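Local atomic coordinates of alpha-11 giardin (Giardia intestinalis, PDB entry 2II2), a protein that binds calcium ions and, in a calcium-dependent way, phospholipids as a member of the annexin family, and may take part in attaching the parasite to the intestinal mucosa. Residues A15-K20 with K58-G63; D67-G72 with C302-K307; N248-Y253 with A293-F298. All blocks are in the same frame, centred on the assembly; numbering follows the deposited sequence.

Overall arrangement
The three contacts lie on the same side of the centre of an all-helical annexin chain. Interaction 1 joins the ends of helices 9-18 and 52-59, and its second segment runs on toward helix 64-73, which interaction 2 sets beside helix 298-306. Interaction 3, nested inside the loop that interaction 2 closes, packs the start of helix 249-263 against the loop entering helix 298-306. The centres of the contacts lie between about 13 Å and about 17 Å apart. Val-68 packs on Phe-298, and Asn-62 probably bonds to Asn-294, so the N-terminal and C-terminal parts of the chain meet near Ile-60 and Glu-66, which bind calcium in another structure of this protein.

Interaction 1 (A15-K20 with K58-G63); sequences AILEAK and KCIKNG
Leu-17 and Cys-59 bring the backbones of 15-20 and 58-63 to 5.7 Å between their CA atoms, close to where each helix stops. Lys-20 leaves helix 9-18 with positive phi, and its N bonds back to Leu-17 O in a Schellman motif; Ile-60 is the first residue to leave helical angles after helix 52-59. At the tight point the CB of the small Cys-59 is directed at the other segment, lying 3.3 Å from Leu-17 O, and Cys-59 SG is 3.8 Å from Leu-17 CB. A thiol is compact and apolar enough for such a buried place. Farther on, the Leu-17 and Ile-60 side chains cross at about a right angle, CD2 of Leu-17 reaching CG1 of Ile-60 at 4.1 Å, while Phe-52, Phe-55 and Leu-56 of helix 52-59 also pack on Leu-17. In this all-helical annexin the contact joins the C-terminal ends of helices 9-18 and 52-59, and the turn after helix 52-59 carries Ile-60, which with Glu-66 binds calcium in another structure of this protein. At the exposed side Lys-20 reaches across to 58-63: it runs extended as far as CE and then bends, chi4 -59°, which brings NZ within 3.1 Å of Cys-59 O, the carbonyl met at a C=O...N angle of 126°. That bond satisfies an oxygen near the helix end, whose partial negative charge would suit an ammonium group. One water bridges Lys-20 NZ and Lys-61 NZ, accepting from both, and probably eases the repulsion between their like charges.

Interaction 2 (D67-G72 with C302-K307); sequences DVMALG and CLMFWK
Phe-305 reaches from helix 298-306 to Val-68, Met-69 and Gly-72 of helix 64-73. Its CD1 lies 3.7 Å from Val-68 CG2, the branch anti to the backbone N, and its CE1 is 3.6 Å from Val-68 O. That oxygen also accepts the helical bond from Gly-72 N. At the ring's far end CZ comes within 4.0 Å of Gly-72 CA; glycine suits this place because a CB would clash with CZ. Met-69 SD approaches obliquely, 5.2 Å from the ring centroid, in a Met-aromatic contact. Met-304, the neighbour of Phe-305 in sequence, folds back through bends at chi2 and chi3 until its CE sits 3.6 Å above the ring plane, over the centre. The same methyl touches Met-69 CE at 4.1 Å, the two flexible thioether chains crossing at about a right angle.

Outside this shell, Val-26 and Thr-29 of helix 22-29 pack on both methionines, and Thr-260 of helix 249-263 touches Val-68 and Phe-305. The axes of 67-72 and 302-306 run in nearly the same direction, at 25°, and approach to 11.2 Å, a spacing that the large ring and the methionines bridge. In this annexin fold the contact thus ties helix 64-73 to the last helix of the chain. No hydrogen bond crosses between the segments, so their direct cohesion rests on burial of apolar surface and on dispersion, with the polarisable sulfur beside the ring.

Interaction 3 (N248-Y253 with A293-F298); sequences NDDMAY and ANKVNF
Lys-295 NZ is gripped by three oxygens: Asp-250 OD1 at 3.1 Å in a salt bridge, Asn-294 OD1 at 3.0 Å, and Glu-292 OE1 in a second salt bridge. Asp-250 OD1 is met nearly along its C-O axis, the two side chains crossing at about a right angle. Two carboxylates around one ammonium would be expected to stabilise its positive charge. The lysine's CG and CD lie over one face of the Tyr-253 ring: CD stands 3.8 Å from the ring centroid and only 7° off the normal, a CH-pi contact. Beyond it a bend at chi4, 65°, turns NZ to the acids. Lysine suits this place because its methylene chain can cover an aromatic face while its charged end reaches polar partners. In the annexin fold this joins the first turn of helix 249-263 to the loop before helix 298-306, and Pro-64 at the start of helix 64-73 packs on both Tyr-253 and Lys-295. That first turn is capped by Asn-248, whose OD1 takes the N-H of Met-251 at 2.9 Å. Deeper in, Phe-298 CD2 meets Tyr-253 CD2 at 3.7 Å; the ring planes are inclined at 57° and their centroids lie 5.6 Å apart. Phe-288 packs edge-to-face with both rings, and Ser-290 N hydrogen-bonds with Tyr-253 OH, so the hydroxyl of this buried residue has a polar partner.

Interaction 1 (A15-K20 with K58-G63)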
loop_
_atom_site.group_PDB
_atom_site.type_symbol
_atom_site.label_atom_id
_atom_site.label_comp_id
_atom_site.label_asym_id
_atom_site.label_seq_id
_atom_site.Cartn_x
_atom_site.Cartn_y
_atom_site.Cartn_z
ATOM N N ALA A 15 -27.025 -14.108 1.406
ATOM C CA ALA A 15 -27.070 -15.466 0.890
ATOM C C ALA A 15 -25.745 -15.904 0.247
ATOM O O ALA A 15 -25.319 -17.066 0.391
ATOM C CB ALA A 15 -28.219 -15.625 -0.090
ATOM N N ILE A 16 -25.120 -14.995 -0.502
ATOM C CA ILE A 16 -23.798 -15.270 -1.088
ATOM C C ILE A 16 -22.796 -15.638 0.011
ATOM O O ILE A 16 -22.039 -16.607 -0.112
ATOM C CB ILE A 16 -23.304 -14.039 -1.867
ATOM C CG1 ILE A 16 -24.072 -13.894 -3.184
ATOM C CG2 ILE A 16 -21.818 -14.122 -2.165
ATOM C CD1 ILE A 16 -23.840 -12.574 -3.897
ATOM N N LEU A 17 -22.814 -14.848 1.078
ATOM C CA LEU A 17 -21.887 -15.082 2.172
ATOM C C LEU A 17 -22.173 -16.396 2.909
ATOM O O LEU A 17 -21.236 -17.185 3.191
ATOM C CB LEU A 17 -21.874 -13.862 3.105
ATOM C CG LEU A 17 -21.233 -12.594 2.506
ATOM C CD1 LEU A 17 -21.491 -11.381 3.407
ATOM C CD2 LEU A 17 -19.735 -12.756 2.238
ATOM N N GLU A 18 -23.470 -16.653 3.154
ATOM C CA GLU A 18 -23.841 -17.900 3.808
ATOM C C GLU A 18 -23.473 -19.135 2.988
ATOM O O GLU A 18 -23.225 -20.197 3.553
ATOM C CB GLU A 18 -25.326 -17.888 4.195
ATOM C CG GLU A 18 -25.587 -16.884 5.308
ATOM C CD GLU A 18 -27.053 -16.541 5.516
ATOM O OE1 GLU A 18 -27.894 -16.809 4.631
ATOM O OE2 GLU A 18 -27.352 -15.986 6.590
ATOM N N ALA A 19 -23.438 -18.994 1.660
ATOM C CA ALA A 19 -23.044 -20.083 0.773
ATOM C C ALA A 19 -21.525 -20.157 0.591
ATOM O O ALA A 19 -21.021 -21.084 -0.073
ATOM C CB ALA A 19 -23.724 -19.938 -0.583
ATOM N N LYS A 20 -20.789 -19.188 1.160
ATOM C CA LYS A 20 -19.355 -19.064 0.965
ATOM C C LYS A 20 -19.027 -18.989 -0.527
ATOM O O LYS A 20 -17.998 -19.510 -0.976
ATOM C CB LYS A 20 -18.589 -20.180 1.672
ATOM C CG LYS A 20 -18.999 -20.383 3.113
ATOM C CD LYS A 20 -18.124 -21.408 3.803
ATOM C CE LYS A 20 -18.661 -21.765 5.177
ATOM N NZ LYS A 20 -18.762 -20.594 6.102
ATOM N N LYS A 58 -16.517 -13.875 9.016
ATOM C CA LYS A 58 -17.047 -15.082 9.640
ATOM C C LYS A 58 -17.409 -16.136 8.599
ATOM O O LYS A 58 -17.299 -17.329 8.854
ATOM C CB LYS A 58 -18.266 -14.752 10.506
ATOM C CG LYS A 58 -18.715 -15.885 11.437
ATOM C CD LYS A 58 -20.034 -15.565 12.134
ATOM C CE LYS A 58 -20.547 -16.716 12.996
ATOM N NZ LYS A 58 -20.750 -18.012 12.259
ATOM N N CYS A 59 -17.847 -15.681 7.428
ATOM C CA CYS A 59 -18.312 -16.573 6.369
ATOM C C CYS A 59 -17.192 -17.056 5.448
ATOM O O CYS A 59 -17.227 -18.191 4.972
ATOM C CB CYS A 59 -19.371 -15.849 5.540
ATOM S SG CYS A 59 -20.937 -15.618 6.397
ATOM N N ILE A 60 -16.248 -16.161 5.157
ATOM C CA ILE A 60 -15.184 -16.394 4.184
ATOM C C ILE A 60 -13.899 -16.818 4.895
ATOM O O ILE A 60 -13.404 -16.116 5.773
ATOM C CB ILE A 60 -14.930 -15.124 3.348
ATOM C CG1 ILE A 60 -16.189 -14.698 2.586
ATOM C CG2 ILE A 60 -13.760 -15.301 2.379
ATOM C CD1 ILE A 60 -16.811 -15.764 1.682
ATOM N N LYS A 61 -13.349 -17.958 4.494
ATOM C CA LYS A 61 -12.180 -18.501 5.191
ATOM C C LYS A 61 -10.995 -17.572 5.055
ATOM O O LYS A 61 -10.816 -16.912 4.029
ATOM C CB LYS A 61 -11.852 -19.907 4.721
ATOM C CG LYS A 61 -12.922 -20.887 5.153
ATOM C CD LYS A 61 -12.603 -22.302 4.759
ATOM C CE LYS A 61 -13.754 -23.238 5.123
ATOM N NZ LYS A 61 -15.039 -22.812 4.544
ATOM N N ASN A 62 -10.187 -17.516 6.111
ATOM C CA ASN A 62 -9.144 -16.508 6.232
ATOM C C ASN A 62 -8.023 -16.706 5.210
ATOM O O ASN A 62 -7.750 -17.838 4.762
ATOM C CB ASN A 62 -8.593 -16.485 7.659
ATOM C CG ASN A 62 -7.601 -17.608 7.922
ATOM O OD1 ASN A 62 -6.404 -17.463 7.647
ATOM N ND2 ASN A 62 -8.076 -18.729 8.475
ATOM N N GLY A 63 -7.414 -15.587 4.813
ATOM C CA GLY A 63 -6.387 -15.633 3.783
ATOM C C GLY A 63 -6.442 -14.395 2.932
ATOM O O GLY A 63 -7.154 -13.445 3.259
HETATM O O HOH W 1 -16.055 -20.807 6.722
HETATM O O HOH W 2 -19.159 -19.568 8.678
#

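Interaction 2 (D67-G72 with C302-K307)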
loop_
_atom_site.group_PDB
_atom_site.type_symbol
_atom_site.label_atom_id
_atom_site.label_comp_id
_atom_site.label_asym_id
_atom_site.label_seq_id
_atom_site.Cartn_x
_atom_site.Cartn_y
_atom_site.Cartn_z
ATOM N N ASP A 67 -8.753 -11.040 2.947
ATOM C CA ASP A 67 -8.083 -9.771 3.204
ATOM C C ASP A 67 -8.492 -8.713 2.189
ATOM O O ASP A 67 -8.790 -7.597 2.554
ATOM C CB ASP A 67 -6.561 -9.897 3.098
ATOM C CG ASP A 67 -5.917 -10.597 4.263
ATOM O OD1 ASP A 67 -6.571 -10.804 5.305
ATOM O OD2 ASP A 67 -4.722 -10.946 4.114
ATOM N N VAL A 68 -8.440 -9.056 0.897
ATOM C CA VAL A 68 -8.735 -8.051 -0.123
ATOM C C VAL A 68 -10.188 -7.600 -0.029
ATOM O O VAL A 68 -10.516 -6.422 -0.206
ATOM C CB VAL A 68 -8.332 -8.517 -1.552
ATOM C CG1 VAL A 68 -9.288 -9.554 -2.116
ATOM C CG2 VAL A 68 -8.268 -7.301 -2.469
ATOM N N MET A 69 -11.077 -8.532 0.284
ATOM C CA MET A 69 -12.490 -8.198 0.437
ATOM C C MET A 69 -12.763 -7.356 1.691
ATOM O O MET A 69 -13.514 -6.346 1.649
ATOM C CB MET A 69 -13.333 -9.476 0.460
ATOM C CG MET A 69 -13.619 -10.067 -0.880
ATOM S SD MET A 69 -14.706 -8.941 -1.792
ATOM C CE MET A 69 -14.774 -9.720 -3.408
ATOM N N ALA A 70 -12.165 -7.761 2.816
ATOM C CA ALA A 70 -12.372 -7.027 4.058
ATOM C C ALA A 70 -11.789 -5.628 4.022
ATOM O O ALA A 70 -12.388 -4.704 4.563
ATOM C CB ALA A 70 -11.839 -7.798 5.256
ATOM N N LEU A 71 -10.617 -5.490 3.394
ATOM C CA LEU A 71 -10.037 -4.169 3.234
ATOM C C LEU A 71 -10.806 -3.345 2.205
ATOM O O LEU A 71 -11.133 -2.175 2.457
ATOM C CB LEU A 71 -8.559 -4.273 2.836
ATOM C CG LEU A 71 -7.581 -4.797 3.888
ATOM C CD1 LEU A 71 -6.201 -4.941 3.270
ATOM C CD2 LEU A 71 -7.522 -3.905 5.152
ATOM N N GLY A 72 -11.119 -3.961 1.067
ATOM C CA GLY A 72 -11.785 -3.249 -0.020
ATOM C C GLY A 72 -13.192 -2.776 0.357
ATOM O O GLY A 72 -13.613 -1.700 -0.066
ATOM N N CYS A 302 -8.927 -9.416 -7.426
ATOM C CA CYS A 302 -7.928 -8.403 -7.724
ATOM C C CYS A 302 -8.265 -7.692 -9.037
ATOM O O CYS A 302 -8.273 -6.464 -9.103
ATOM C CB CYS A 302 -6.560 -9.077 -7.783
ATOM S SG CYS A 302 -5.179 -7.939 -8.038
ATOM N N LEU A 303 -8.540 -8.457 -10.096
ATOM C CA LEU A 303 -8.940 -7.847 -11.369
ATOM C C LEU A 303 -10.181 -6.950 -11.227
ATOM O O LEU A 303 -10.263 -5.839 -11.779
ATOM C CB LEU A 303 -9.174 -8.926 -12.413
ATOM C CG LEU A 303 -7.944 -9.698 -12.887
ATOM C CD1 LEU A 303 -8.421 -10.902 -13.682
ATOM C CD2 LEU A 303 -6.957 -8.861 -13.721
ATOM N N MET A 304 -11.164 -7.455 -10.484
ATOM C CA MET A 304 -12.372 -6.680 -10.245
ATOM C C MET A 304 -12.053 -5.373 -9.543
ATOM O O MET A 304 -12.549 -4.319 -9.976
ATOM C CB MET A 304 -13.411 -7.525 -9.489
ATOM C CG MET A 304 -14.711 -6.817 -9.148
ATOM S SD MET A 304 -14.642 -5.748 -7.683
ATOM C CE MET A 304 -14.257 -6.957 -6.398
ATOM N N PHE A 305 -11.280 -5.414 -8.464
ATOM C CA PHE A 305 -11.035 -4.185 -7.735
ATOM C C PHE A 305 -10.250 -3.157 -8.561
ATOM O O PHE A 305 -10.442 -1.946 -8.384
ATOM C CB PHE A 305 -10.332 -4.454 -6.407
ATOM C CG PHE A 305 -11.244 -4.843 -5.276
ATOM C CD1 PHE A 305 -11.061 -6.052 -4.592
ATOM C CD2 PHE A 305 -12.237 -3.976 -4.834
ATOM C CE1 PHE A 305 -11.898 -6.402 -3.535
ATOM C CE2 PHE A 305 -13.097 -4.311 -3.786
ATOM C CZ PHE A 305 -12.911 -5.541 -3.116
ATOM N N TRP A 306 -9.400 -3.618 -9.464
ATOM C CA TRP A 306 -8.613 -2.717 -10.289
ATOM C C TRP A 306 -9.302 -2.358 -11.588
ATOM O O TRP A 306 -8.746 -1.603 -12.382
ATOM C CB TRP A 306 -7.245 -3.338 -10.598
ATOM C CG TRP A 306 -6.308 -3.275 -9.463
ATOM C CD1 TRP A 306 -5.864 -4.311 -8.683
ATOM C CD2 TRP A 306 -5.673 -2.093 -8.962
ATOM N NE1 TRP A 306 -5.004 -3.841 -7.720
ATOM C CE2 TRP A 306 -4.896 -2.473 -7.856
ATOM C CE3 TRP A 306 -5.705 -0.745 -9.335
ATOM C CZ2 TRP A 306 -4.131 -1.553 -7.130
ATOM C CZ3 TRP A 306 -4.956 0.170 -8.611
ATOM C CH2 TRP A 306 -4.197 -0.240 -7.520
ATOM N N LYS A 307 -10.516 -2.876 -11.811
ATOM C CA LYS A 307 -11.257 -2.568 -13.067
ATOM C C LYS A 307 -10.478 -3.040 -14.288
ATOM O O LYS A 307 -10.451 -2.370 -15.330
ATOM C CB LYS A 307 -11.685 -1.094 -13.165
ATOM C CG LYS A 307 -12.654 -0.720 -12.076
ATOM C CD LYS A 307 -13.251 0.653 -12.314
ATOM C CE LYS A 307 -14.310 0.946 -11.270
ATOM N NZ LYS A 307 -14.819 2.340 -11.429
#

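Interaction 3 (N248-Y253 with A293-F298)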
loop_
_atom_site.group_PDB
_atom_site.type_symbol
_atom_site.label_atom_id
_atom_site.label_comp_id
_atom_site.label_asym_id
_atom_site.label_seq_id
_atom_site.Cartn_x
_atom_site.Cartn_y
_atom_site.Cartn_z
ATOM N N ASN A 248 7.648 -16.144 -2.712
ATOM C CA ASN A 248 6.828 -16.801 -1.710
ATOM C C ASN A 248 5.372 -16.414 -1.923
ATOM O O ASN A 248 5.012 -15.221 -1.802
ATOM C CB ASN A 248 7.256 -16.344 -0.324
ATOM C CG ASN A 248 6.493 -17.066 0.746
ATOM O OD1 ASN A 248 5.434 -16.625 1.150
ATOM N ND2 ASN A 248 6.956 -18.257 1.111
ATOM N N ASP A 249 4.532 -17.400 -2.246
ATOM C CA ASP A 249 3.129 -17.082 -2.538
ATOM C C ASP A 249 2.395 -16.441 -1.364
ATOM O O ASP A 249 1.624 -15.504 -1.545
ATOM C CB ASP A 249 2.344 -18.323 -2.977
ATOM C CG ASP A 249 2.490 -18.653 -4.459
ATOM O OD1 ASP A 249 3.200 -17.930 -5.192
ATOM O OD2 ASP A 249 1.840 -19.634 -4.891
ATOM N N ASP A 250 2.620 -16.930 -0.155
ATOM C CA ASP A 250 1.890 -16.360 0.969
ATOM C C ASP A 250 2.164 -14.873 1.049
ATOM O O ASP A 250 1.236 -14.028 1.193
ATOM C CB ASP A 250 2.283 -17.056 2.268
ATOM C CG ASP A 250 1.665 -18.422 2.412
ATOM O OD1 ASP A 250 0.833 -18.837 1.591
ATOM O OD2 ASP A 250 2.034 -19.111 3.374
ATOM N N MET A 251 3.440 -14.515 0.913
ATOM C CA MET A 251 3.797 -13.086 0.968
ATOM C C MET A 251 3.300 -12.296 -0.253
ATOM O O MET A 251 2.782 -11.183 -0.115
ATOM C CB MET A 251 5.305 -12.909 1.123
ATOM C CG MET A 251 5.825 -13.502 2.423
ATOM S SD MET A 251 7.620 -13.350 2.597
ATOM C CE MET A 251 7.793 -11.546 2.683
ATOM N N ALA A 252 3.477 -12.867 -1.445
ATOM C CA ALA A 252 3.075 -12.148 -2.655
ATOM C C ALA A 252 1.567 -11.851 -2.614
ATOM O O ALA A 252 1.133 -10.741 -2.941
ATOM C CB ALA A 252 3.379 -12.986 -3.858
ATOM N N TYR A 253 0.764 -12.834 -2.215
ATOM C CA TYR A 253 -0.670 -12.650 -2.209
ATOM C C TYR A 253 -1.106 -11.723 -1.079
ATOM O O TYR A 253 -2.009 -10.889 -1.268
ATOM C CB TYR A 253 -1.402 -13.990 -2.067
ATOM C CG TYR A 253 -1.482 -14.824 -3.321
ATOM C CD1 TYR A 253 -0.329 -15.438 -3.845
ATOM C CD2 TYR A 253 -2.716 -15.060 -3.951
ATOM C CE1 TYR A 253 -0.393 -16.232 -4.985
ATOM C CE2 TYR A 253 -2.782 -15.883 -5.111
ATOM C CZ TYR A 253 -1.616 -16.465 -5.588
ATOM O OH TYR A 253 -1.672 -17.245 -6.715
ATOM N N ALA A 293 -7.027 -23.094 -1.408
ATOM C CA ALA A 293 -8.400 -22.616 -1.230
ATOM C C ALA A 293 -8.503 -21.115 -0.937
ATOM O O ALA A 293 -9.365 -20.428 -1.499
ATOM C CB ALA A 293 -9.114 -23.433 -0.132
ATOM N N ASN A 294 -7.617 -20.605 -0.076
ATOM C CA ASN A 294 -7.725 -19.198 0.328
ATOM C C ASN A 294 -7.092 -18.239 -0.658
ATOM O O ASN A 294 -7.073 -17.023 -0.413
ATOM C CB ASN A 294 -7.217 -18.940 1.751
ATOM C CG ASN A 294 -5.716 -19.102 1.901
ATOM O OD1 ASN A 294 -4.981 -19.360 0.937
ATOM N ND2 ASN A 294 -5.239 -18.952 3.147
ATOM N N LYS A 295 -6.583 -18.795 -1.761
ATOM C CA LYS A 295 -5.994 -17.995 -2.840
ATOM C C LYS A 295 -6.688 -18.137 -4.173
ATOM O O LYS A 295 -6.502 -17.290 -5.042
ATOM C CB LYS A 295 -4.509 -18.332 -3.017
ATOM C CG LYS A 295 -3.682 -17.896 -1.832
ATOM C CD LYS A 295 -2.265 -18.384 -1.930
ATOM C CE LYS A 295 -1.478 -18.160 -0.641
ATOM N NZ LYS A 295 -2.051 -18.977 0.478
ATOM N N VAL A 296 -7.445 -19.219 -4.373
ATOM C CA VAL A 296 -7.922 -19.550 -5.718
ATOM C C VAL A 296 -8.742 -18.431 -6.378
ATOM O O VAL A 296 -8.644 -18.237 -7.602
ATOM C CB VAL A 296 -8.668 -20.890 -5.747
ATOM C CG1 VAL A 296 -9.943 -20.816 -4.953
ATOM C CG2 VAL A 296 -8.957 -21.302 -7.188
ATOM N N ASN A 297 -9.534 -17.705 -5.583
ATOM C CA ASN A 297 -10.355 -16.629 -6.127
ATOM C C ASN A 297 -9.760 -15.239 -6.008
ATOM O O ASN A 297 -10.397 -14.248 -6.385
ATOM C CB ASN A 297 -11.764 -16.672 -5.534
ATOM C CG ASN A 297 -12.485 -17.938 -5.941
ATOM O OD1 ASN A 297 -12.680 -18.184 -7.130
ATOM N ND2 ASN A 297 -12.885 -18.733 -4.979
ATOM N N PHE A 298 -8.536 -15.148 -5.484
ATOM C CA PHE A 298 -7.883 -13.854 -5.316
ATOM C C PHE A 298 -7.690 -13.143 -6.647
ATOM O O PHE A 298 -7.944 -11.938 -6.743
ATOM C CB PHE A 298 -6.519 -13.979 -4.605
ATOM C CG PHE A 298 -5.805 -12.661 -4.560
ATOM C CD1 PHE A 298 -6.271 -11.629 -3.728
ATOM C CD2 PHE A 298 -4.767 -12.381 -5.430
ATOM C CE1 PHE A 298 -5.684 -10.393 -3.736
ATOM C CE2 PHE A 298 -4.168 -11.118 -5.447
ATOM C CZ PHE A 298 -4.648 -10.132 -4.608
#